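Local coordinates for putative lipoprotein (Bacteroides fragilis, PDB 3QNK) that probably binds glycans at the cell surface, as a SusD-like outer-membrane lipoprotein thought to work with a SusC-type transporter in nutrient uptake, at residues E465-L470 with R489-R494; E40-N45 with K60-M65; L438-R443 with R458-G463; D64-S69 with D493-T498. All coordinates share one frame; numbering follows the deposited sequence.

Contact 1 of 4, residues E465-L470 with R489-R494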
# COMPACT_ATOMS: atom_id res chain seq x y z
N GLU B 465 -31.97 0.84 11.05
CA GLU B 465 -32.96 1.61 10.32
C GLU B 465 -32.53 1.90 8.88
O GLU B 465 -33.39 2.05 8.00
CB GLU B 465 -33.20 2.97 11.04
CG GLU B 465 -33.80 2.91 12.45
CD GLU B 465 -32.87 2.92 13.65
OE1 GLU B 465 -31.88 2.16 13.67
OE2 GLU B 465 -33.20 3.64 14.63
N THR B 466 -31.22 2.02 8.64
CA THR B 466 -30.73 2.43 7.33
C THR B 466 -30.16 1.27 6.49
O THR B 466 -30.37 1.25 5.28
CB THR B 466 -29.68 3.54 7.49
OG1 THR B 466 -28.58 3.05 8.25
CG2 THR B 466 -30.25 4.78 8.15
N GLN B 467 -29.45 0.30 7.12
CA GLN B 467 -28.88 -0.82 6.37
C GLN B 467 -29.91 -1.94 6.27
O GLN B 467 -29.84 -2.94 6.99
CB GLN B 467 -27.55 -1.28 7.00
CG GLN B 467 -26.41 -0.25 6.93
CD GLN B 467 -25.94 -0.00 5.51
OE1 GLN B 467 -26.41 0.92 4.83
NE2 GLN B 467 -24.98 -0.78 5.04
N THR B 468 -30.91 -1.74 5.37
CA THR B 468 -32.01 -2.66 5.10
C THR B 468 -32.14 -2.91 3.60
O THR B 468 -31.15 -2.89 2.89
CB THR B 468 -33.34 -2.13 5.66
OG1 THR B 468 -33.50 -0.76 5.28
CG2 THR B 468 -33.45 -2.27 7.14
N THR B 469 -33.39 -3.14 3.13
CA THR B 469 -33.66 -3.31 1.72
C THR B 469 -33.77 -1.92 1.12
O THR B 469 -34.61 -1.12 1.56
CB THR B 469 -34.88 -4.17 1.48
OG1 THR B 469 -34.61 -5.47 2.00
CG2 THR B 469 -35.22 -4.30 0.00
N LEU B 470 -32.89 -1.63 0.16
CA LEU B 470 -32.81 -0.35 -0.54
C LEU B 470 -33.42 -0.52 -1.92
O LEU B 470 -33.47 -1.63 -2.44
CB LEU B 470 -31.38 0.19 -0.60
CG LEU B 470 -30.69 0.38 0.75
CD1 LEU B 470 -29.26 0.70 0.54
CD2 LEU B 470 -31.36 1.49 1.60
N ARG B 489 -29.59 -5.44 2.26
CA ARG B 489 -28.58 -5.28 3.31
C ARG B 489 -29.07 -5.78 4.68
O ARG B 489 -30.28 -5.97 4.91
CB ARG B 489 -28.13 -3.80 3.43
CG ARG B 489 -27.43 -3.33 2.19
CD ARG B 489 -26.92 -1.93 2.29
NE ARG B 489 -26.38 -1.51 0.99
CZ ARG B 489 -25.94 -0.28 0.73
NH1 ARG B 489 -25.95 0.65 1.67
NH2 ARG B 489 -25.51 0.03 -0.48
N THR B 490 -28.11 -5.92 5.60
CA THR B 490 -28.43 -6.27 6.97
C THR B 490 -27.52 -5.48 7.88
O THR B 490 -26.63 -4.79 7.41
CB THR B 490 -28.43 -7.78 7.24
OG1 THR B 490 -29.16 -8.00 8.47
CG2 THR B 490 -27.02 -8.39 7.28
N TRP B 491 -27.76 -5.60 9.21
CA TRP B 491 -27.02 -4.89 10.24
C TRP B 491 -26.67 -5.78 11.43
O TRP B 491 -27.35 -6.78 11.73
CB TRP B 491 -27.87 -3.70 10.73
CG TRP B 491 -27.16 -2.87 11.76
CD1 TRP B 491 -27.25 -2.98 13.12
CD2 TRP B 491 -26.10 -1.93 11.50
NE1 TRP B 491 -26.32 -2.18 13.72
CE2 TRP B 491 -25.60 -1.52 12.75
CE3 TRP B 491 -25.51 -1.42 10.33
CZ2 TRP B 491 -24.54 -0.61 12.87
CZ3 TRP B 491 -24.51 -0.46 10.44
CH2 TRP B 491 -24.05 -0.06 11.70
N ASN B 492 -25.58 -5.42 12.11
CA ASN B 492 -25.12 -5.93 13.40
C ASN B 492 -24.40 -4.78 14.10
O ASN B 492 -23.62 -4.07 13.46
CB ASN B 492 -24.24 -7.15 13.29
CG ASN B 492 -23.93 -7.72 14.64
OD1 ASN B 492 -23.06 -7.22 15.35
ND2 ASN B 492 -24.70 -8.70 15.08
N ASP B 493 -24.66 -4.59 15.40
CA ASP B 493 -24.09 -3.47 16.15
C ASP B 493 -22.55 -3.43 16.15
O ASP B 493 -22.01 -2.34 16.33
CB ASP B 493 -24.66 -3.45 17.56
CG ASP B 493 -26.12 -3.00 17.63
OD1 ASP B 493 -26.62 -2.39 16.64
OD2 ASP B 493 -26.73 -3.16 18.71
N ARG B 494 -21.85 -4.54 15.82
CA ARG B 494 -20.38 -4.55 15.74
C ARG B 494 -19.90 -3.63 14.63
O ARG B 494 -18.75 -3.17 14.69
CB ARG B 494 -19.82 -5.98 15.54
CG ARG B 494 -20.13 -6.58 14.17
CD ARG B 494 -19.57 -7.95 14.02
NE ARG B 494 -19.78 -8.41 12.66
CZ ARG B 494 -19.13 -9.42 12.09
NH1 ARG B 494 -18.18 -10.07 12.75
NH2 ARG B 494 -19.40 -9.76 10.84
O HOH W 1 -24.38 -2.97 7.00
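R489 N donates to T468 O at 3.1 Å (N-H...O 146°), the shorter of two direct hydrogen bonds between 465-470 and 489-494. At the open end of the β-hairpin built from strands 469-475 and 480-488, segment 465-470 leads into the first strand and 489-494 leaves the second; their touching parts run 162° apart, close to antiparallel. Just before the first strand, Q467 leaves helix 463-466 through an inverse γ-turn. Its OE1 accepts from R489 NH1 at 3.2 Å, with the amide oxygen lying in the guanidinium plane. The two planar groups are turned 55° against each other, and the bond is made by OE1 at the guanidinium edge. L470 CD1 sits over the centre of one guanidinium face, 3.5 Å from R489 CZ, while D487 pairs with NE and S46 O takes NH2. The guanidinium is therefore held along its edges by acceptors and touched on one face by a methyl. On the amide's other branch, Q467 NE2 donates to N62 OD1 and to a water that in turn donates to T490 O. Q467 CG touches the rim of the W491 indole, at CE3 (3.7 Å). A bond within its own segment restrains that indole: W491 NE1 donates in the ring plane to D493 OD1 at 2.9 Å, which is met on its anti lone pair.

Contact 2 of 4, residues E40-N45 with K60-M65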
# COMPACT_ATOMS: atom_id res chain seq x y z
N GLU B 40 -19.64 5.86 1.32
CA GLU B 40 -20.97 6.33 0.91
C GLU B 40 -21.79 5.18 0.33
O GLU B 40 -23.00 5.12 0.55
CB GLU B 40 -20.87 7.49 -0.09
CG GLU B 40 -22.14 8.33 -0.16
CD GLU B 40 -22.39 9.38 0.91
OE1 GLU B 40 -21.60 9.48 1.88
OE2 GLU B 40 -23.41 10.09 0.77
N ASN B 41 -21.12 4.26 -0.41
CA ASN B 41 -21.71 3.08 -1.01
C ASN B 41 -21.95 2.01 0.06
O ASN B 41 -22.47 0.92 -0.24
CB ASN B 41 -20.79 2.57 -2.11
CG ASN B 41 -20.83 3.38 -3.36
OD1 ASN B 41 -21.87 3.52 -4.00
ND2 ASN B 41 -19.68 3.93 -3.74
N ARG B 42 -21.53 2.32 1.32
CA ARG B 42 -21.75 1.42 2.47
C ARG B 42 -22.76 2.10 3.38
O ARG B 42 -22.82 1.80 4.56
CB ARG B 42 -20.43 1.01 3.18
CG ARG B 42 -19.54 0.24 2.22
CD ARG B 42 -18.37 -0.45 2.81
NE ARG B 42 -17.19 0.40 2.86
CZ ARG B 42 -16.03 0.16 2.26
NH1 ARG B 42 -15.84 -0.96 1.58
NH2 ARG B 42 -15.03 1.03 2.36
N SER B 43 -23.60 2.98 2.80
CA SER B 43 -24.63 3.76 3.47
C SER B 43 -25.94 3.74 2.66
O SER B 43 -25.93 3.44 1.47
CB SER B 43 -24.17 5.21 3.68
OG SER B 43 -24.46 6.02 2.55
N ASP B 44 -27.04 4.15 3.30
CA ASP B 44 -28.37 4.15 2.67
C ASP B 44 -28.52 5.22 1.56
O ASP B 44 -29.59 5.29 0.94
CB ASP B 44 -29.45 4.31 3.74
CG ASP B 44 -29.40 5.59 4.55
OD1 ASP B 44 -28.28 6.16 4.69
OD2 ASP B 44 -30.46 5.98 5.10
N ASN B 45 -27.44 6.01 1.26
CA ASN B 45 -27.49 7.03 0.20
C ASN B 45 -27.16 6.47 -1.17
O ASN B 45 -27.51 7.10 -2.18
CB ASN B 45 -26.52 8.17 0.49
CG ASN B 45 -27.06 9.17 1.47
OD1 ASN B 45 -28.19 9.07 1.96
ND2 ASN B 45 -26.25 10.14 1.79
N LYS B 60 -18.64 -6.12 1.55
CA LYS B 60 -18.99 -7.10 2.58
C LYS B 60 -19.68 -6.45 3.81
O LYS B 60 -20.52 -7.11 4.45
CB LYS B 60 -17.78 -7.92 3.00
CG LYS B 60 -17.69 -9.22 2.22
CD LYS B 60 -16.42 -9.95 2.55
CE LYS B 60 -16.32 -11.18 1.70
NZ LYS B 60 -15.05 -11.89 1.98
N PHE B 61 -19.40 -5.15 4.09
CA PHE B 61 -20.01 -4.42 5.22
C PHE B 61 -21.52 -4.45 5.12
O PHE B 61 -22.23 -4.70 6.10
CB PHE B 61 -19.52 -2.94 5.26
CG PHE B 61 -20.20 -2.03 6.26
CD1 PHE B 61 -21.37 -1.34 5.93
CD2 PHE B 61 -19.66 -1.83 7.53
CE1 PHE B 61 -22.02 -0.52 6.87
CE2 PHE B 61 -20.30 -0.98 8.46
CZ PHE B 61 -21.50 -0.37 8.13
N ASN B 62 -22.02 -4.17 3.93
CA ASN B 62 -23.44 -4.09 3.64
C ASN B 62 -24.23 -5.36 4.00
O ASN B 62 -25.44 -5.29 4.14
CB ASN B 62 -23.62 -3.75 2.17
CG ASN B 62 -23.27 -2.33 1.84
OD1 ASN B 62 -23.41 -1.42 2.64
ND2 ASN B 62 -22.86 -2.08 0.61
N TYR B 63 -23.55 -6.49 4.20
CA TYR B 63 -24.21 -7.76 4.54
C TYR B 63 -23.62 -8.34 5.85
O TYR B 63 -23.83 -9.51 6.12
CB TYR B 63 -24.07 -8.76 3.37
CG TYR B 63 -24.27 -8.13 2.00
CD1 TYR B 63 -25.55 -7.83 1.52
CD2 TYR B 63 -23.18 -7.71 1.24
CE1 TYR B 63 -25.74 -7.20 0.28
CE2 TYR B 63 -23.35 -7.04 0.02
CZ TYR B 63 -24.63 -6.82 -0.47
OH TYR B 63 -24.78 -6.21 -1.68
N ASP B 64 -22.93 -7.52 6.66
CA ASP B 64 -22.27 -7.89 7.92
C ASP B 64 -21.37 -9.12 7.66
O ASP B 64 -21.47 -10.14 8.34
CB ASP B 64 -23.30 -8.13 9.06
CG ASP B 64 -22.66 -8.44 10.41
OD1 ASP B 64 -21.59 -7.86 10.72
OD2 ASP B 64 -23.21 -9.29 11.16
N MSE B 65 -20.52 -9.03 6.62
CA MSE B 65 -19.70 -10.18 6.24
C MSE B 65 -18.23 -9.90 6.32
O MSE B 65 -17.44 -10.79 6.01
CB MSE B 65 -20.11 -10.73 4.89
CG MSE B 65 -21.27 -11.69 5.06
SE MSE B 65 -22.22 -12.39 3.56
CE MSE B 65 -21.25 -11.49 2.00
O HOH W 2 -17.28 -3.48 3.04
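N62 ND2 donates to the backbone carbonyl N41 O at 3.1 Å, the one direct hydrogen bond between 40-45 and 60-65. Its geometry is close to ideal: the N-H...O angle is 174°, the donor lies in the carbonyl plane, and the acceptor lies in the amide plane of N62. The amide's other end, OD1, rests against R42 CA at 3.3 Å and has its polar partner in Q467 NE2, a pattern consistent with the modelled orientation of the amide. A water adds an indirect link, accepting from F61 N at 2.9 Å and, weakly, from R42 NH1. The guanidinium of R42 has its main partner in D74, with which NH2 forms a salt bridge.

Both segments belong to the N-terminal part of the SusD-like fold, in the loops on either side of the short helix 55-58; K60-N62 form a single 3-10 turn. The first loop is shaped from within by an ST turn, S43 OG accepting from N45 N; the same hydroxyl donates to E40 O. N45 ND2 also donates to E40 OE2, at 3.0 Å.

The remaining contacts are van der Waals. F61 CG stands anti to the backbone N (chi1 173°), and the ring reaches R42, its CD1 lying 3.7 Å from R42 CB and its CE1 against the carbonyl R42 O. R42 CD packs on F61 CB at 3.7 Å; beyond it the chain bends at chi3, which sets NE.

Contact 3 of 4, residues L438-R443 with R458-G463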
# COMPACT_ATOMS: atom_id res chain seq x y z
N LEU B 438 -35.43 16.51 12.26
CA LEU B 438 -35.46 17.47 11.16
C LEU B 438 -34.04 17.97 10.80
O LEU B 438 -33.71 18.11 9.61
CB LEU B 438 -36.39 18.63 11.54
CG LEU B 438 -37.88 18.25 11.64
CD1 LEU B 438 -38.68 19.32 12.33
CD2 LEU B 438 -38.47 17.91 10.29
N ILE B 439 -33.19 18.20 11.85
CA ILE B 439 -31.80 18.64 11.72
C ILE B 439 -31.02 17.52 11.05
O ILE B 439 -30.33 17.75 10.04
CB ILE B 439 -31.20 19.05 13.10
CG1 ILE B 439 -31.94 20.26 13.72
CG2 ILE B 439 -29.69 19.31 12.97
CD1 ILE B 439 -31.67 20.54 15.18
N ARG B 440 -31.16 16.29 11.59
CA ARG B 440 -30.53 15.08 11.05
C ARG B 440 -30.89 14.87 9.57
O ARG B 440 -29.99 14.62 8.76
CB ARG B 440 -30.92 13.87 11.87
CG ARG B 440 -30.26 13.88 13.25
CD ARG B 440 -30.58 12.61 13.97
NE ARG B 440 -29.87 12.52 15.23
CZ ARG B 440 -29.81 11.42 15.96
NH1 ARG B 440 -30.45 10.32 15.57
NH2 ARG B 440 -29.13 11.40 17.08
N LYS B 441 -32.18 15.05 9.21
CA LYS B 441 -32.66 14.94 7.83
C LYS B 441 -31.98 16.05 6.97
O LYS B 441 -31.48 15.74 5.88
CB LYS B 441 -34.21 14.99 7.76
N GLU B 442 -31.90 17.31 7.48
CA GLU B 442 -31.24 18.40 6.75
C GLU B 442 -29.78 18.10 6.48
O GLU B 442 -29.26 18.40 5.40
CB GLU B 442 -31.34 19.76 7.49
CG GLU B 442 -32.60 20.53 7.14
CD GLU B 442 -32.79 20.86 5.68
OE1 GLU B 442 -31.82 21.29 5.02
OE2 GLU B 442 -33.93 20.67 5.18
N ARG B 443 -29.11 17.52 7.47
CA ARG B 443 -27.71 17.15 7.34
C ARG B 443 -27.51 16.14 6.21
O ARG B 443 -26.54 16.23 5.45
CB ARG B 443 -27.19 16.57 8.66
CG ARG B 443 -25.70 16.77 8.75
CD ARG B 443 -25.06 15.95 9.84
NE ARG B 443 -23.63 16.20 9.79
CZ ARG B 443 -23.00 17.13 10.49
NH1 ARG B 443 -23.67 17.88 11.36
NH2 ARG B 443 -21.70 17.31 10.35
N ARG B 458 -23.39 5.96 11.98
CA ARG B 458 -22.52 5.35 12.99
C ARG B 458 -22.61 6.08 14.31
O ARG B 458 -22.78 5.45 15.36
CB ARG B 458 -21.07 5.37 12.48
CG ARG B 458 -20.05 4.80 13.42
CD ARG B 458 -18.77 4.49 12.65
NE ARG B 458 -18.76 3.14 12.11
CZ ARG B 458 -17.65 2.54 11.69
NH1 ARG B 458 -16.48 3.17 11.76
NH2 ARG B 458 -17.69 1.29 11.23
N ARG B 459 -22.46 7.43 14.25
CA ARG B 459 -22.47 8.26 15.45
C ARG B 459 -23.88 8.42 16.02
O ARG B 459 -24.04 8.39 17.24
CB ARG B 459 -21.78 9.61 15.22
CG ARG B 459 -22.49 10.56 14.28
CD ARG B 459 -21.59 11.71 13.97
NE ARG B 459 -22.25 12.65 13.08
CZ ARG B 459 -23.01 13.65 13.48
NH1 ARG B 459 -23.20 13.87 14.78
NH2 ARG B 459 -23.58 14.45 12.61
N TRP B 460 -24.90 8.53 15.16
CA TRP B 460 -26.29 8.60 15.59
C TRP B 460 -26.82 7.24 16.00
O TRP B 460 -27.89 7.16 16.60
CB TRP B 460 -27.19 9.15 14.48
CG TRP B 460 -26.93 10.58 14.15
CD1 TRP B 460 -26.45 11.54 14.98
CD2 TRP B 460 -27.20 11.22 12.90
NE1 TRP B 460 -26.36 12.74 14.32
CE2 TRP B 460 -26.82 12.58 13.04
CE3 TRP B 460 -27.70 10.77 11.67
CZ2 TRP B 460 -26.92 13.49 12.00
CZ3 TRP B 460 -27.81 11.68 10.63
CH2 TRP B 460 -27.44 13.03 10.80
N LYS B 461 -26.07 6.17 15.65
CA LYS B 461 -26.42 4.79 15.94
C LYS B 461 -27.81 4.46 15.34
O LYS B 461 -28.72 4.11 16.07
CB LYS B 461 -26.32 4.46 17.45
CG LYS B 461 -24.89 4.46 17.96
CD LYS B 461 -24.70 3.65 19.24
CE LYS B 461 -23.29 3.66 19.83
NZ LYS B 461 -22.22 3.18 18.89
N ILE B 462 -27.94 4.60 13.99
CA ILE B 462 -29.18 4.34 13.23
C ILE B 462 -28.94 3.30 12.09
O ILE B 462 -29.65 3.31 11.07
CB ILE B 462 -29.85 5.63 12.70
CG1 ILE B 462 -28.94 6.41 11.74
CG2 ILE B 462 -30.37 6.49 13.85
CD1 ILE B 462 -29.64 7.38 10.83
N GLY B 463 -27.97 2.40 12.31
CA GLY B 463 -27.62 1.33 11.39
C GLY B 463 -28.76 0.38 11.06
O GLY B 463 -29.02 0.11 9.87
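R440 sets CG anti to its carbonyl carbon (chi1 -71°) and then runs extended as far as NE, which carries the aliphatic chain along the face of the W460 indole. The two side chains slide past each other in opposite directions. The guanidinium lies flat on the ring, with planes 14° apart, and R440 CZ stands 3.7 Å from the centroid of the five-membered ring: a cation-pi stack. Further back, R440 CG makes a CH-pi contact with the six-membered ring, 3.7 Å from its centroid. R459 NE lies over the opposite face, offset toward the rim, so the indole is flanked by two arginines. E400 OE2 accepts from both W460 NE1 and R459 NH1, restraining the ring and, with D456 on R459 NE, probably offsetting part of R459's charge. R443 CD touches W460 CZ2 at 3.8 Å. Its guanidinium stands nearly upright to that of R459, at 76°; R443 NE and R459 NH2, both donors, do not bond, the arginines' main acceptors being N397 and E400. The stack joins helix 432-446 to the C-terminal end of helix 453-460, which K461 terminates with positive phi in a Schellman motif, within the α-α superhelix of this SusD-family protein.

Contact 4 of 4, residues D64-S69 with D493-T498. With PO4 (phosphate ion), chain H.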
# COMPACT_ATOMS: atom_id res chain seq x y z
N ASP B 64 -22.93 -7.52 6.66
CA ASP B 64 -22.27 -7.89 7.92
C ASP B 64 -21.37 -9.12 7.66
O ASP B 64 -21.47 -10.14 8.34
CB ASP B 64 -23.30 -8.13 9.06
CG ASP B 64 -22.66 -8.44 10.41
OD1 ASP B 64 -21.59 -7.86 10.72
OD2 ASP B 64 -23.21 -9.29 11.16
N MSE B 65 -20.52 -9.03 6.62
CA MSE B 65 -19.70 -10.18 6.24
C MSE B 65 -18.23 -9.90 6.32
O MSE B 65 -17.44 -10.79 6.01
CB MSE B 65 -20.11 -10.73 4.89
CG MSE B 65 -21.27 -11.69 5.06
SE MSE B 65 -22.22 -12.39 3.56
CE MSE B 65 -21.25 -11.49 2.00
N VAL B 66 -17.86 -8.71 6.86
CA VAL B 66 -16.47 -8.34 7.14
C VAL B 66 -15.98 -9.18 8.36
O VAL B 66 -16.80 -9.68 9.15
CB VAL B 66 -16.30 -6.82 7.42
CG1 VAL B 66 -16.55 -6.00 6.16
CG2 VAL B 66 -17.19 -6.37 8.57
N SER B 67 -14.65 -9.32 8.51
CA SER B 67 -14.02 -10.05 9.61
C SER B 67 -12.67 -9.42 9.84
O SER B 67 -12.31 -8.53 9.08
CB SER B 67 -13.90 -11.54 9.28
OG SER B 67 -13.04 -11.88 8.21
N ALA B 68 -11.91 -9.84 10.85
CA ALA B 68 -10.58 -9.29 11.06
C ALA B 68 -9.64 -9.64 9.86
O ALA B 68 -8.80 -8.83 9.46
CB ALA B 68 -10.00 -9.82 12.35
N SER B 69 -9.84 -10.84 9.27
CA SER B 69 -9.10 -11.37 8.12
C SER B 69 -9.52 -10.64 6.83
O SER B 69 -8.65 -10.38 6.00
CB SER B 69 -9.27 -12.88 8.02
OG SER B 69 -10.24 -13.34 8.94
N ASP B 493 -24.66 -4.59 15.40
CA ASP B 493 -24.09 -3.47 16.15
C ASP B 493 -22.55 -3.43 16.15
O ASP B 493 -22.01 -2.34 16.33
CB ASP B 493 -24.66 -3.45 17.56
CG ASP B 493 -26.12 -3.00 17.63
OD1 ASP B 493 -26.62 -2.39 16.64
OD2 ASP B 493 -26.73 -3.16 18.71
N ARG B 494 -21.85 -4.54 15.82
CA ARG B 494 -20.38 -4.55 15.74
C ARG B 494 -19.90 -3.63 14.63
O ARG B 494 -18.75 -3.17 14.69
CB ARG B 494 -19.82 -5.98 15.54
CG ARG B 494 -20.13 -6.58 14.17
CD ARG B 494 -19.57 -7.95 14.02
NE ARG B 494 -19.78 -8.41 12.66
CZ ARG B 494 -19.13 -9.42 12.09
NH1 ARG B 494 -18.18 -10.07 12.75
NH2 ARG B 494 -19.40 -9.76 10.84
N LEU B 495 -20.76 -3.38 13.61
CA LEU B 495 -20.50 -2.52 12.44
C LEU B 495 -20.42 -1.03 12.81
O LEU B 495 -20.15 -0.19 11.94
CB LEU B 495 -21.55 -2.74 11.35
CG LEU B 495 -21.66 -4.14 10.72
CD1 LEU B 495 -22.81 -4.18 9.76
CD2 LEU B 495 -20.36 -4.55 9.97
N TYR B 496 -20.59 -0.70 14.13
CA TYR B 496 -20.45 0.70 14.62
C TYR B 496 -18.96 1.04 14.74
O TYR B 496 -18.60 2.21 14.92
CB TYR B 496 -21.21 0.95 15.92
CG TYR B 496 -22.70 1.16 15.71
CD1 TYR B 496 -23.17 2.03 14.73
CD2 TYR B 496 -23.63 0.50 16.50
CE1 TYR B 496 -24.54 2.21 14.53
CE2 TYR B 496 -25.01 0.65 16.28
CZ TYR B 496 -25.46 1.52 15.31
OH TYR B 496 -26.81 1.67 15.13
N LEU B 497 -18.07 0.02 14.53
CA LEU B 497 -16.62 0.16 14.48
C LEU B 497 -16.04 -0.73 13.40
O LEU B 497 -16.57 -1.81 13.16
CB LEU B 497 -15.98 -0.16 15.84
CG LEU B 497 -16.08 0.91 16.94
CD1 LEU B 497 -15.34 0.47 18.18
CD2 LEU B 497 -15.52 2.28 16.46
N THR B 498 -14.96 -0.27 12.74
CA THR B 498 -14.22 -1.02 11.69
C THR B 498 -13.28 -2.04 12.34
O THR B 498 -12.63 -1.68 13.33
CB THR B 498 -13.47 -0.03 10.79
OG1 THR B 498 -14.46 0.79 10.18
CG2 THR B 498 -12.63 -0.71 9.70
P PO4 H . -10.97 -14.07 12.07
O1 PO4 H . -12.35 -13.29 12.13
O2 PO4 H . -10.83 -15.12 13.28
O3 PO4 H . -10.82 -14.84 10.73
O4 PO4 H . -9.70 -13.20 12.14
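A side-on salt bridge ties the 3-10 turn 493-496 to the loop that precedes helix 76-93, joining D64 to R494 across more than 420 residues of chain. R494 NE and NH2 both grip one carboxylate oxygen, D64 OD1, at 2.7 and 2.9 Å. D64 OD1 receives NE on its syn lone pair (N-H...O 151°), whereas NH2 comes from above the carboxylate plane. Carboxylate and guanidinium planes are turned 88° to each other. NH2 also makes a weak bond to D64 O at 3.3 Å. Beside the ion pair, L495 CD2 packs on V66 CG2 at 3.9 Å and lies 3.6 Å from D64 OD1, giving the bridge an apolar flank. Farther along the loop a phosphate ion, probably from the crystallisation liquor, lies by S67-S69; its contact with S69 OG is too short to be trusted in detail. Around the contact, L495 O accepts from R458 in helix 453-460, Y496 OH from the backbone of G463 where helix 463-466 begins, and A68 bonds through its backbone to H502 at the start of helix 502-507.

Overall arrangement
Contacts 1, 2 and 4 form one cluster, with centres 8 to 12 Å apart, in which loops of the N-terminal region meet the C-terminal hairpin and the turn after it. Contacts 1 and 4 share D493 and R494; contacts 2 and 4 share D64 and M65. R489 of contact 1 reaches the 40-45 loop of contact 2, its NH1 lying 2.8 Å from S43 O. Contact 3 is set apart, 14 Å from contact 1 and 20 Å from contact 4 between centres, yet W491 CD2 packs 3.5 Å from G463 C. The phosphate lies beside contact 4 and an acetate about 4 Å from the side chain of R459 in contact 3; both probably come from crystallisation, and neither identifies a glycan site.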